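Local coordinates for acetyl-CoA acetyltransferase (Mycobacterium smegmatis, PDB 4EGV), which is a monomeric thiolase-like protein with the thiolase fold and probably has acyltransferase activity, at residues C57-D62 / L286-E291; Y213-A218 / E244-T249; Y295-A300 / E423-V428. All blocks are in the same frame, centred on the assembly; numbering follows the deposited sequence.

Contact 1 of 3, residues C57-D62 / L286-E291; sequences CGADAD and LGVPEE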
ATOM      1  N   CYS A  57     -25.843  -4.241  -2.927  1.00 48.36           N
ATOM      2  CA  CYS A  57     -26.322  -3.673  -4.177  1.00 48.41           C
ATOM      3  C   CYS A  57     -27.798  -3.463  -4.350  1.00 49.46           C
ATOM      4  O   CYS A  57     -28.190  -2.870  -5.304  1.00 49.38           O
ATOM      5  CB  CYS A  57     -25.762  -4.427  -5.380  1.00 48.52           C
ATOM      6  SG  CYS A  57     -26.566  -5.860  -5.897  1.00 42.69           S
ATOM      7  N   GLY A  58     -28.600  -3.949  -3.428  1.00 50.77           N
ATOM      8  CA  GLY A  58     -30.029  -3.739  -3.433  1.00 52.07           C
ATOM      9  C   GLY A  58     -30.870  -4.457  -4.451  1.00 52.81           C
ATOM     10  O   GLY A  58     -31.980  -4.093  -4.701  1.00 52.56           O
ATOM     11  N   ALA A  59     -30.339  -5.499  -5.033  1.00 53.63           N
ATOM     12  CA  ALA A  59     -31.060  -6.274  -5.996  1.00 54.39           C
ATOM     13  C   ALA A  59     -31.041  -7.641  -5.448  1.00 55.00           C
ATOM     14  O   ALA A  59     -30.469  -7.860  -4.435  1.00 55.79           O
ATOM     15  CB  ALA A  59     -30.374  -6.256  -7.274  1.00 54.30           C
ATOM     16  N   ASP A  60     -31.678  -8.570  -6.113  1.00 54.88           N
ATOM     17  CA  ASP A  60     -31.692  -9.954  -5.678  1.00 55.23           C
ATOM     18  C   ASP A  60     -30.328 -10.580  -5.799  1.00 54.67           C
ATOM     19  O   ASP A  60     -29.797 -10.684  -6.861  1.00 54.33           O
ATOM     20  CB  ASP A  60     -32.667 -10.711  -6.558  1.00 55.58           C
ATOM     21  CG  ASP A  60     -32.836 -12.114  -6.163  1.00 56.41           C
ATOM     22  OD1 ASP A  60     -32.686 -12.432  -4.993  1.00 55.88           O
ATOM     23  OD2 ASP A  60     -33.148 -12.907  -7.038  1.00 56.31           O
ATOM     24  N   ALA A  61     -29.781 -11.023  -4.693  1.00 54.01           N
ATOM     25  CA  ALA A  61     -28.463 -11.589  -4.660  1.00 53.44           C
ATOM     26  C   ALA A  61     -28.247 -12.745  -5.617  1.00 52.91           C
ATOM     27  O   ALA A  61     -27.250 -12.825  -6.274  1.00 52.54           O
ATOM     28  CB  ALA A  61     -28.163 -12.002  -3.281  1.00 53.51           C
ATOM     29  N   ASP A  62     -29.198 -13.648  -5.678  1.00 52.45           N
ATOM     30  CA  ASP A  62     -29.094 -14.845  -6.466  1.00 52.04           C
ATOM     31  C   ASP A  62     -29.087 -14.555  -7.946  1.00 50.98           C
ATOM     32  O   ASP A  62     -28.362 -15.173  -8.686  1.00 50.51           O
ATOM     33  CB  ASP A  62     -30.232 -15.798  -6.130  1.00 52.68           C
ATOM     34  CG  ASP A  62     -30.145 -16.354  -4.732  1.00 54.37           C
ATOM     35  OD1 ASP A  62     -29.058 -16.529  -4.215  1.00 54.51           O
ATOM     36  OD2 ASP A  62     -31.178 -16.633  -4.138  1.00 56.78           O
ATOM     37  N   LEU A 286     -30.488  -5.568 -13.986  1.00 55.94           N
ATOM     38  CA  LEU A 286     -30.486  -6.299 -12.752  1.00 56.50           C
ATOM     39  C   LEU A 286     -31.199  -5.605 -11.625  1.00 56.96           C
ATOM     40  O   LEU A 286     -31.449  -6.207 -10.625  1.00 58.18           O
ATOM     41  CB  LEU A 286     -29.053  -6.531 -12.342  1.00 56.27           C
ATOM     42  CG  LEU A 286     -28.338  -7.688 -12.991  1.00 56.36           C
ATOM     43  CD1 LEU A 286     -27.264  -8.043 -12.112  1.00 55.47           C
ATOM     44  CD2 LEU A 286     -29.213  -8.856 -13.168  1.00 55.36           C
ATOM     45  N   GLY A 287     -31.524  -4.341 -11.758  1.00 56.62           N
ATOM     46  CA  GLY A 287     -32.457  -3.750 -10.834  1.00 56.03           C
ATOM     47  C   GLY A 287     -31.876  -3.093  -9.630  1.00 55.14           C
ATOM     48  O   GLY A 287     -32.500  -2.945  -8.629  1.00 55.58           O
ATOM     49  N   VAL A 288     -30.659  -2.673  -9.812  1.00 54.02           N
ATOM     50  CA  VAL A 288     -29.740  -1.987  -8.879  1.00 53.03           C
ATOM     51  C   VAL A 288     -30.005  -0.506  -8.770  1.00 52.41           C
ATOM     52  O   VAL A 288     -29.706   0.226  -9.691  1.00 51.73           O
ATOM     53  CB  VAL A 288     -28.253  -2.165  -9.274  1.00 53.15           C
ATOM     54  CG1 VAL A 288     -27.342  -1.412  -8.328  1.00 52.65           C
ATOM     55  CG2 VAL A 288     -27.885  -3.635  -9.301  1.00 53.01           C
ATOM     56  N   PRO A 289     -30.543  -0.059  -7.622  1.00 52.28           N
ATOM     57  CA  PRO A 289     -30.858   1.345  -7.422  1.00 52.13           C
ATOM     58  C   PRO A 289     -29.699   2.278  -7.778  1.00 51.67           C
ATOM     59  O   PRO A 289     -28.565   2.024  -7.434  1.00 51.31           O
ATOM     60  CB  PRO A 289     -31.159   1.407  -5.923  1.00 52.32           C
ATOM     61  CG  PRO A 289     -31.652   0.060  -5.593  1.00 52.11           C
ATOM     62  CD  PRO A 289     -30.863  -0.858  -6.426  1.00 52.02           C
ATOM     63  N   GLU A 290     -30.016   3.369  -8.443  1.00 51.67           N
ATOM     64  CA  GLU A 290     -29.015   4.325  -8.864  1.00 51.17           C
ATOM     65  C   GLU A 290     -28.244   5.002  -7.713  1.00 50.92           C
ATOM     66  O   GLU A 290     -27.083   5.306  -7.886  1.00 50.90           O
ATOM     67  CB  GLU A 290     -29.617   5.337  -9.862  1.00 51.30           C
ATOM     68  CG  GLU A 290     -28.570   6.212 -10.533  1.00 51.40           C
ATOM     69  CD  GLU A 290     -28.998   6.797 -11.856  1.00 52.22           C
ATOM     70  OE1 GLU A 290     -30.075   6.423 -12.381  1.00 52.38           O
ATOM     71  OE2 GLU A 290     -28.231   7.629 -12.378  1.00 50.06           O
ATOM     72  N   GLU A 291     -28.858   5.209  -6.551  1.00 50.49           N
ATOM     73  CA  GLU A 291     -28.118   5.776  -5.411  1.00 50.61           C
ATOM     74  C   GLU A 291     -26.925   4.892  -4.899  1.00 49.10           C
ATOM     75  O   GLU A 291     -26.071   5.363  -4.140  1.00 48.53           O
ATOM     76  CB  GLU A 291     -29.044   6.309  -4.282  1.00 51.36           C
ATOM     77  CG  GLU A 291     -29.716   5.280  -3.384  1.00 55.91           C
ATOM     78  CD  GLU A 291     -31.092   4.874  -3.887  1.00 61.55           C
ATOM     79  OE1 GLU A 291     -31.347   5.053  -5.104  1.00 62.51           O
ATOM     80  OE2 GLU A 291     -31.920   4.367  -3.078  1.00 61.78           O
TER
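Two turns at helix ends of the thiolase fold meet here. The first is the link between helix 42-56 and helix 61-67. The second is the end of helix 280-286, where Gly287 closes a Schellman motif with positive phi (92°) before the chain runs on to strand 294-303. Gly58 also has positive phi and takes the chain out of its helix. The backbones come closest at Ala59 and Val288, with CA atoms 5.3 Å apart.

No hydrogen bond joins the two turns. Carbons of each turn rest on a carbonyl oxygen of the other, with a few apolar side-chain contacts between them. Val288 holds CG1 anti to its backbone N (chi1 178°), and this branch meets the carbonyl O of Cys57 at 3.5 Å. The ring of Pro289 reaches the same oxygen through its CD atom, also at 3.5 Å, so Cys57 O has carbon neighbours from two successive residues. The other valine branch, CG2, stands beside the backbone N. It touches Ala59 CB at 4.1 Å and, more loosely, Cys57 SG at 4.3 Å. Ala59 points its CB toward the second turn and places it 3.5 Å from Leu286 O, the last carbonyl before Gly287.

Asp60 is the N-cap residue of helix 61-67, with OD2 hydrogen-bonded to Thr63 OG1. Val64 of that helix touches the side chains of Cys57, Ala59 and Leu286. Val23 of strand 20-29 packs against both Cys57 and Val288, so the two turns share one strand of the large mixed sheet.

Contact 2 of 3, residues Y213-A218 / E244-T249; sequences YRLAMA and ELLTVT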
ATOM      1  N   TYR A 213      12.567  13.207  13.710  1.00 50.04           N
ATOM      2  CA  TYR A 213      11.920  12.332  12.760  1.00 48.79           C
ATOM      3  C   TYR A 213      11.010  11.365  13.472  1.00 48.40           C
ATOM      4  O   TYR A 213       9.920  11.089  13.026  1.00 48.01           O
ATOM      5  CB  TYR A 213      12.953  11.580  11.954  1.00 48.58           C
ATOM      6  CG  TYR A 213      12.365  10.990  10.711  1.00 48.58           C
ATOM      7  CD1 TYR A 213      12.250  11.741   9.538  1.00 47.86           C
ATOM      8  CD2 TYR A 213      11.888   9.677  10.701  1.00 48.72           C
ATOM      9  CE1 TYR A 213      11.694  11.192   8.410  1.00 48.34           C
ATOM     10  CE2 TYR A 213      11.319   9.129   9.582  1.00 47.26           C
ATOM     11  CZ  TYR A 213      11.220   9.877   8.441  1.00 47.72           C
ATOM     12  OH  TYR A 213      10.651   9.285   7.332  1.00 46.47           O
ATOM     13  N   ARG A 214      11.453  10.848  14.598  1.00 48.09           N
ATOM     14  CA  ARG A 214      10.600   9.986  15.366  1.00 48.05           C
ATOM     15  C   ARG A 214       9.308  10.698  15.803  1.00 47.40           C
ATOM     16  O   ARG A 214       8.256  10.084  15.876  1.00 46.85           O
ATOM     17  CB  ARG A 214      11.365   9.372  16.539  1.00 48.63           C
ATOM     18  CG  ARG A 214      10.577   8.289  17.221  1.00 50.68           C
ATOM     19  CD  ARG A 214      11.311   7.084  17.699  1.00 54.51           C
ATOM     20  NE  ARG A 214      11.956   7.172  19.011  1.00 57.11           N
ATOM     21  CZ  ARG A 214      13.267   7.076  19.192  1.00 58.62           C
ATOM     22  NH1 ARG A 214      14.084   6.922  18.171  1.00 60.58           N
ATOM     23  NH2 ARG A 214      13.776   7.136  20.393  1.00 59.16           N
ATOM     24  N   LEU A 215       9.383  12.007  16.033  1.00 47.09           N
ATOM     25  CA  LEU A 215       8.196  12.801  16.371  1.00 46.41           C
ATOM     26  C   LEU A 215       7.270  12.962  15.172  1.00 45.84           C
ATOM     27  O   LEU A 215       6.039  12.891  15.308  1.00 45.54           O
ATOM     28  CB  LEU A 215       8.594  14.166  16.955  1.00 46.62           C
ATOM     29  CG  LEU A 215       7.522  15.221  17.258  1.00 46.53           C
ATOM     30  CD1 LEU A 215       6.772  14.925  18.528  1.00 44.59           C
ATOM     31  CD2 LEU A 215       8.113  16.621  17.300  1.00 46.48           C
ATOM     32  N   ALA A 216       7.861  13.181  14.000  1.00 45.17           N
ATOM     33  CA  ALA A 216       7.084  13.339  12.794  1.00 45.13           C
ATOM     34  C   ALA A 216       6.247  12.090  12.517  1.00 45.23           C
ATOM     35  O   ALA A 216       5.064  12.201  12.190  1.00 44.87           O
ATOM     36  CB  ALA A 216       7.995  13.670  11.612  1.00 44.90           C
HETATM   37  N   MSE A 217       6.876  10.914  12.655  1.00 45.36           N
HETATM   38  CA  MSE A 217       6.231   9.609  12.486  1.00 45.51           C
HETATM   39  C   MSE A 217       5.094   9.355  13.471  1.00 45.19           C
HETATM   40  O   MSE A 217       4.067   8.789  13.113  1.00 45.08           O
HETATM   41  CB  MSE A 217       7.232   8.489  12.671  1.00 45.77           C
HETATM   42  CG  MSE A 217       8.179   8.274  11.559  1.00 47.91           C
HETATM   43 SE   MSE A 217       9.301   6.633  11.797  1.00 52.66          SE
HETATM   44  CE  MSE A 217       9.825   6.707  13.670  1.00 50.92           C
ATOM     45  N   ALA A 218       5.301   9.712  14.727  1.00 44.93           N
ATOM     46  CA  ALA A 218       4.269   9.574  15.710  1.00 44.97           C
ATOM     47  C   ALA A 218       3.120  10.547  15.449  1.00 45.03           C
ATOM     48  O   ALA A 218       1.979  10.195  15.677  1.00 44.56           O
ATOM     49  CB  ALA A 218       4.847   9.747  17.078  1.00 45.05           C
ATOM     50  N   GLU A 244       2.864   8.376  23.480  1.00 56.89           N
ATOM     51  CA  GLU A 244       2.854   6.930  23.643  1.00 56.75           C
ATOM     52  C   GLU A 244       3.618   6.218  22.520  1.00 56.09           C
ATOM     53  O   GLU A 244       4.388   5.318  22.793  1.00 55.90           O
ATOM     54  CB  GLU A 244       1.412   6.454  23.714  1.00 57.05           C
ATOM     55  CG  GLU A 244       1.158   5.027  24.195  1.00 58.67           C
ATOM     56  CD  GLU A 244      -0.359   4.700  24.245  1.00 61.53           C
ATOM     57  OE1 GLU A 244      -1.189   5.621  24.045  1.00 61.71           O
ATOM     58  OE2 GLU A 244      -0.725   3.532  24.485  1.00 59.70           O
ATOM     59  N   LEU A 245       3.420   6.639  21.271  1.00 55.38           N
ATOM     60  CA  LEU A 245       4.109   6.071  20.092  1.00 54.71           C
ATOM     61  C   LEU A 245       5.615   6.353  20.032  1.00 55.00           C
ATOM     62  O   LEU A 245       6.402   5.522  19.576  1.00 54.77           O
ATOM     63  CB  LEU A 245       3.470   6.556  18.776  1.00 54.31           C
ATOM     64  CG  LEU A 245       2.111   6.011  18.322  1.00 53.00           C
ATOM     65  CD1 LEU A 245       1.533   6.766  17.159  1.00 50.04           C
ATOM     66  CD2 LEU A 245       2.223   4.559  17.978  1.00 52.03           C
ATOM     67  N   LEU A 246       6.003   7.533  20.496  1.00 55.33           N
ATOM     68  CA  LEU A 246       7.349   8.020  20.376  1.00 55.50           C
ATOM     69  C   LEU A 246       8.247   7.560  21.520  1.00 55.37           C
ATOM     70  O   LEU A 246       9.467   7.510  21.363  1.00 55.35           O
ATOM     71  CB  LEU A 246       7.286   9.549  20.274  1.00 55.81           C
ATOM     72  CG  LEU A 246       8.408  10.495  20.724  1.00 56.82           C
ATOM     73  CD1 LEU A 246       8.409  11.770  19.926  1.00 57.93           C
ATOM     74  CD2 LEU A 246       8.290  10.842  22.170  1.00 57.96           C
ATOM     75  N   THR A 247       7.641   7.241  22.668  1.00 55.42           N
ATOM     76  CA  THR A 247       8.375   6.870  23.896  1.00 55.25           C
ATOM     77  C   THR A 247       8.700   5.384  23.944  1.00 55.26           C
ATOM     78  O   THR A 247       7.811   4.540  24.065  1.00 54.86           O
ATOM     79  CB  THR A 247       7.601   7.285  25.181  1.00 55.25           C
ATOM     80  OG1 THR A 247       7.311   8.684  25.135  1.00 54.96           O
ATOM     81  CG2 THR A 247       8.398   6.985  26.435  1.00 54.55           C
ATOM     82  N   VAL A 248       9.988   5.082  23.849  1.00 55.65           N
ATOM     83  CA  VAL A 248      10.478   3.710  23.936  1.00 56.30           C
ATOM     84  C   VAL A 248      10.344   3.141  25.383  1.00 56.72           C
ATOM     85  O   VAL A 248      10.875   3.701  26.357  1.00 56.51           O
ATOM     86  CB  VAL A 248      11.950   3.598  23.407  1.00 56.49           C
ATOM     87  CG1 VAL A 248      12.368   2.136  23.271  1.00 55.83           C
ATOM     88  CG2 VAL A 248      12.107   4.319  22.083  1.00 55.79           C
ATOM     89  N   THR A 249       9.599   2.049  25.513  1.00 56.97           N
ATOM     90  CA  THR A 249       9.440   1.384  26.797  1.00 57.85           C
ATOM     91  C   THR A 249       9.832  -0.101  26.644  1.00 58.04           C
ATOM     92  O   THR A 249      10.315  -0.498  25.574  1.00 58.17           O
ATOM     93  CB  THR A 249       7.991   1.609  27.445  1.00 57.99           C
ATOM     94  OG1 THR A 249       6.978   0.888  26.740  1.00 57.52           O
ATOM     95  CG2 THR A 249       7.622   3.094  27.516  1.00 57.43           C
TER
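The backbones approach most closely at Ala218 and Leu245, whose CA atoms are 5.6 Å apart, where the first half of helix 210-230 faces the last turn of helix 242-246. This is plain helix-helix packing within the thiolase-fold chain, and a small residue, Ala218, lies at the closest point. Ala218 directs its CB toward the second helix. There the methyl meets two successive residues, Leu245 CB at 3.9 Å and Leu246 CB at 4.0 Å.

The two leucines then part. Leu245 has CG beside its backbone N (chi1 -74°), and its CD1 lies 3.8 Å from Ala218 O. Leu246 has CG roughly anti to the backbone N, and its CD1 reaches back along the first helix to Leu215. It touches the CA of Leu215 at 3.7 Å and the tip of that side chain, CD1, at 3.8 Å. The Leu215 and Leu246 side chains lie side by side and point the same way.

Around them, Val242 packs on Leu215 and Ala218, while Met263 touches Leu245. The chain leaves the second helix at Thr247. Asn252 ND2 donates hydrogen bonds to the carbonyl O atoms of Leu245 and Thr247.

Arg214, from helix 210-230, reaches the end of helix 242-246. Its CG is anti to the backbone N (chi1 -170°), and the chain bends at chi2 and chi3. The Arg214 and Val248 side chains cross at about a right angle, with Arg214 NH2 3.7 Å from Val248 CG2. Leu246 O lies at the guanidinium edge, in its plane. The Arg214 NE to Leu246 O hydrogen bond is weak at 3.4 Å, but nearly straight at 164°.

Contact 3 of 3, residues Y295-A300 / E423-V428; sequences YLRGHA and EPADWV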
ATOM      1  N   TYR A 295     -18.706   5.655  -9.536  1.00 37.22           N
ATOM      2  CA  TYR A 295     -17.783   5.628 -10.683  1.00 36.59           C
ATOM      3  C   TYR A 295     -16.317   5.655 -10.273  1.00 36.04           C
ATOM      4  O   TYR A 295     -15.922   6.292  -9.335  1.00 34.99           O
ATOM      5  CB  TYR A 295     -18.089   6.795 -11.640  1.00 36.66           C
ATOM      6  CG  TYR A 295     -19.507   6.792 -12.104  1.00 36.13           C
ATOM      7  CD1 TYR A 295     -19.817   6.321 -13.358  1.00 35.42           C
ATOM      8  CD2 TYR A 295     -20.544   7.209 -11.270  1.00 35.74           C
ATOM      9  CE1 TYR A 295     -21.112   6.276 -13.811  1.00 36.43           C
ATOM     10  CE2 TYR A 295     -21.833   7.154 -11.694  1.00 36.34           C
ATOM     11  CZ  TYR A 295     -22.124   6.687 -12.991  1.00 37.40           C
ATOM     12  OH  TYR A 295     -23.424   6.622 -13.471  1.00 36.68           O
ATOM     13  N   LEU A 296     -15.511   4.909 -10.986  1.00 36.68           N
ATOM     14  CA  LEU A 296     -14.094   5.016 -10.831  1.00 37.31           C
ATOM     15  C   LEU A 296     -13.622   6.122 -11.794  1.00 37.63           C
ATOM     16  O   LEU A 296     -13.334   5.892 -12.950  1.00 37.15           O
ATOM     17  CB  LEU A 296     -13.442   3.655 -11.077  1.00 37.02           C
ATOM     18  CG  LEU A 296     -11.919   3.579 -11.037  1.00 37.36           C
ATOM     19  CD1 LEU A 296     -11.325   4.192  -9.801  1.00 36.89           C
ATOM     20  CD2 LEU A 296     -11.500   2.137 -11.189  1.00 37.06           C
ATOM     21  N   ARG A 297     -13.576   7.334 -11.289  1.00 38.36           N
ATOM     22  CA  ARG A 297     -13.317   8.482 -12.109  1.00 40.00           C
ATOM     23  C   ARG A 297     -11.865   8.635 -12.499  1.00 39.92           C
ATOM     24  O   ARG A 297     -11.575   8.910 -13.635  1.00 39.54           O
ATOM     25  CB  ARG A 297     -13.863   9.753 -11.471  1.00 40.42           C
ATOM     26  CG  ARG A 297     -15.383   9.825 -11.486  1.00 43.13           C
ATOM     27  CD  ARG A 297     -15.947  10.168 -12.881  1.00 48.48           C
ATOM     28  NE  ARG A 297     -15.524  11.478 -13.388  1.00 50.70           N
ATOM     29  CZ  ARG A 297     -16.136  12.636 -13.124  1.00 51.22           C
ATOM     30  NH1 ARG A 297     -17.212  12.695 -12.365  1.00 51.94           N
ATOM     31  NH2 ARG A 297     -15.662  13.761 -13.619  1.00 50.90           N
ATOM     32  N   GLY A 298     -10.955   8.419 -11.569  1.00 40.43           N
ATOM     33  CA  GLY A 298      -9.548   8.449 -11.907  1.00 40.51           C
ATOM     34  C   GLY A 298      -8.805   7.213 -11.509  1.00 40.48           C
ATOM     35  O   GLY A 298      -9.200   6.486 -10.617  1.00 40.41           O
ATOM     36  N   HIS A 299      -7.702   6.980 -12.191  1.00 40.48           N
ATOM     37  CA  HIS A 299      -6.907   5.809 -11.923  1.00 40.74           C
ATOM     38  C   HIS A 299      -5.538   5.974 -12.520  1.00 40.88           C
ATOM     39  O   HIS A 299      -5.401   6.698 -13.473  1.00 41.17           O
ATOM     40  CB  HIS A 299      -7.592   4.579 -12.496  1.00 40.47           C
ATOM     41  CG  HIS A 299      -8.352   4.845 -13.760  1.00 39.43           C
ATOM     42  ND1 HIS A 299      -7.805   4.677 -15.014  1.00 37.32           N
ATOM     43  CD2 HIS A 299      -9.624   5.260 -13.960  1.00 37.90           C
ATOM     44  CE1 HIS A 299      -8.709   4.984 -15.925  1.00 37.80           C
ATOM     45  NE2 HIS A 299      -9.815   5.354 -15.312  1.00 37.67           N
ATOM     46  N   ALA A 300      -4.535   5.337 -11.918  1.00 41.13           N
ATOM     47  CA  ALA A 300      -3.213   5.147 -12.511  1.00 41.54           C
ATOM     48  C   ALA A 300      -2.490   4.002 -11.799  1.00 42.01           C
ATOM     49  O   ALA A 300      -2.781   3.711 -10.660  1.00 41.49           O
ATOM     50  CB  ALA A 300      -2.405   6.418 -12.485  1.00 40.67           C
ATOM     51  N   GLU A 423     -20.843  11.174  -9.092  1.00 47.28           N
ATOM     52  CA  GLU A 423     -20.961  12.031 -10.275  1.00 49.44           C
ATOM     53  C   GLU A 423     -20.572  11.254 -11.556  1.00 49.51           C
ATOM     54  O   GLU A 423     -19.430  10.863 -11.709  1.00 48.85           O
ATOM     55  CB  GLU A 423     -20.139  13.325 -10.092  1.00 50.01           C
ATOM     56  CG  GLU A 423     -20.531  14.513 -11.011  1.00 54.02           C
ATOM     57  CD  GLU A 423     -19.440  15.620 -11.086  1.00 59.53           C
ATOM     58  OE1 GLU A 423     -19.310  16.415 -10.109  1.00 60.52           O
ATOM     59  OE2 GLU A 423     -18.716  15.699 -12.118  1.00 59.64           O
ATOM     60  N   PRO A 424     -21.462  11.074 -12.507  1.00 50.28           N
ATOM     61  CA  PRO A 424     -21.231  10.141 -13.599  1.00 50.94           C
ATOM     62  C   PRO A 424     -20.318  10.593 -14.715  1.00 51.68           C
ATOM     63  O   PRO A 424     -20.278  11.728 -15.059  1.00 51.14           O
ATOM     64  CB  PRO A 424     -22.635   9.952 -14.145  1.00 50.73           C
ATOM     65  CG  PRO A 424     -23.487  10.363 -13.116  1.00 50.49           C
ATOM     66  CD  PRO A 424     -22.855  11.475 -12.489  1.00 50.04           C
ATOM     67  N   ALA A 425     -19.595   9.683 -15.313  1.00 53.53           N
ATOM     68  CA  ALA A 425     -18.851  10.031 -16.499  1.00 55.02           C
ATOM     69  C   ALA A 425     -18.466   8.825 -17.252  1.00 55.44           C
ATOM     70  O   ALA A 425     -18.566   7.745 -16.760  1.00 56.00           O
ATOM     71  CB  ALA A 425     -17.654  10.793 -16.171  1.00 56.11           C
ATOM     72  N   ASP A 426     -17.984   9.040 -18.455  1.00 55.72           N
ATOM     73  CA  ASP A 426     -17.475   7.993 -19.289  1.00 56.32           C
ATOM     74  C   ASP A 426     -16.129   7.617 -18.793  1.00 55.51           C
ATOM     75  O   ASP A 426     -15.406   8.429 -18.346  1.00 55.33           O
ATOM     76  CB  ASP A 426     -17.299   8.524 -20.693  1.00 57.11           C
ATOM     77  CG  ASP A 426     -18.520   8.380 -21.536  1.00 59.41           C
ATOM     78  OD1 ASP A 426     -19.605   8.292 -20.995  1.00 62.03           O
ATOM     79  OD2 ASP A 426     -18.383   8.367 -22.758  1.00 59.94           O
ATOM     80  N   TRP A 427     -15.776   6.369 -18.922  1.00 54.94           N
ATOM     81  CA  TRP A 427     -14.453   5.918 -18.607  1.00 54.30           C
ATOM     82  C   TRP A 427     -13.473   6.638 -19.480  1.00 54.03           C
ATOM     83  O   TRP A 427     -13.634   6.670 -20.663  1.00 53.62           O
ATOM     84  CB  TRP A 427     -14.382   4.423 -18.861  1.00 54.30           C
ATOM     85  CG  TRP A 427     -13.110   3.777 -18.579  1.00 53.15           C
ATOM     86  CD1 TRP A 427     -12.159   3.493 -19.450  1.00 52.76           C
ATOM     87  CD2 TRP A 427     -12.664   3.294 -17.324  1.00 52.09           C
ATOM     88  NE1 TRP A 427     -11.123   2.882 -18.838  1.00 52.37           N
ATOM     89  CE2 TRP A 427     -11.418   2.746 -17.520  1.00 52.12           C
ATOM     90  CE3 TRP A 427     -13.198   3.287 -16.050  1.00 51.53           C
ATOM     91  CZ2 TRP A 427     -10.704   2.204 -16.516  1.00 51.24           C
ATOM     92  CZ3 TRP A 427     -12.483   2.749 -15.068  1.00 50.57           C
ATOM     93  CH2 TRP A 427     -11.254   2.219 -15.289  1.00 50.20           C
ATOM     94  N   VAL A 428     -12.464   7.218 -18.861  1.00 53.67           N
ATOM     95  CA  VAL A 428     -11.337   7.856 -19.506  1.00 53.72           C
ATOM     96  C   VAL A 428     -10.111   6.930 -19.379  1.00 53.77           C
ATOM     97  O   VAL A 428      -9.685   6.619 -18.267  1.00 53.56           O
ATOM     98  CB  VAL A 428     -11.023   9.238 -18.839  1.00 53.94           C
ATOM     99  CG1 VAL A 428      -9.820   9.942 -19.515  1.00 53.51           C
ATOM    100  CG2 VAL A 428     -12.252  10.140 -18.795  1.00 53.55           C
TER
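Three torsions set up this contact. Tyr295 has CG beside the backbone N (chi1 -56°), which brings its ring to Pro424. Trp427 has CG anti to the backbone N (chi1 -179°) and swings its indole over His299. The histidine takes the crowded position between backbone N and carbonyl carbon (chi1 34°). The contact joins strand 294-303 of the central sheet to the segment that follows its neighbour, strand 414-421. Arg297 and Gly298 form a classic beta bulge opposite Ile419.

Pro424 CA sits over the centre of the Tyr295 ring, 3.6 Å from its centroid, a CH-pi contact. Pro424 CB lies 3.5 Å from Tyr295 CZ. His299 and the six-membered ring of Trp427 form an offset stack, nearly parallel, with centroids 4.1 Å apart. The indole also lies alongside Leu296, whose CD2 is 4.0 Å from Trp427 CZ3. Val428 O is at the edge of the imidazole, but its angle to NE2 is poor for a hydrogen bond. The polar partner of His299 is Asp430, whose OD2 bonds ND1 and helps fix the ring.

Arg297 curls back through bends at chi2 and chi3. Its NH1 bonds Glu423 O at 3.0 Å, approaching from above the carbonyl plane. A longer, weak salt bridge of 3.4 Å runs from NH1 to Glu423 OE2. Ala425 CB lies against one guanidinium face. Phe402 touches both Arg297 and Glu423.

The arginine therefore holds one residue by main chain and side chain through a single nitrogen. At the other end, the nearby Asp430 carboxylate would probably favour a protonated His299 under the indole.

In the fold
All three contacts are partly buried, and none is wholly core or wholly surface. Contacts 1 and 3 lie on the same side of the chain's centre, with centres about 21 Å apart. Their segments adjoin in sequence: 286-291 leads into strand 294-303, and both contacts touch strand 20-29. Contact 2 is on the opposite side, its centre about 47 Å from that of contact 1, and joins two helices away from the large sheet. The chemistry differs accordingly. Contact 1 has no hydrogen bonds, contact 2 adds one weak bond to aliphatic packing, and contact 3 combines aromatic stacking, CH-pi, a hydrogen bond to a main-chain carbonyl and a long, weak salt bridge over the largest buried area.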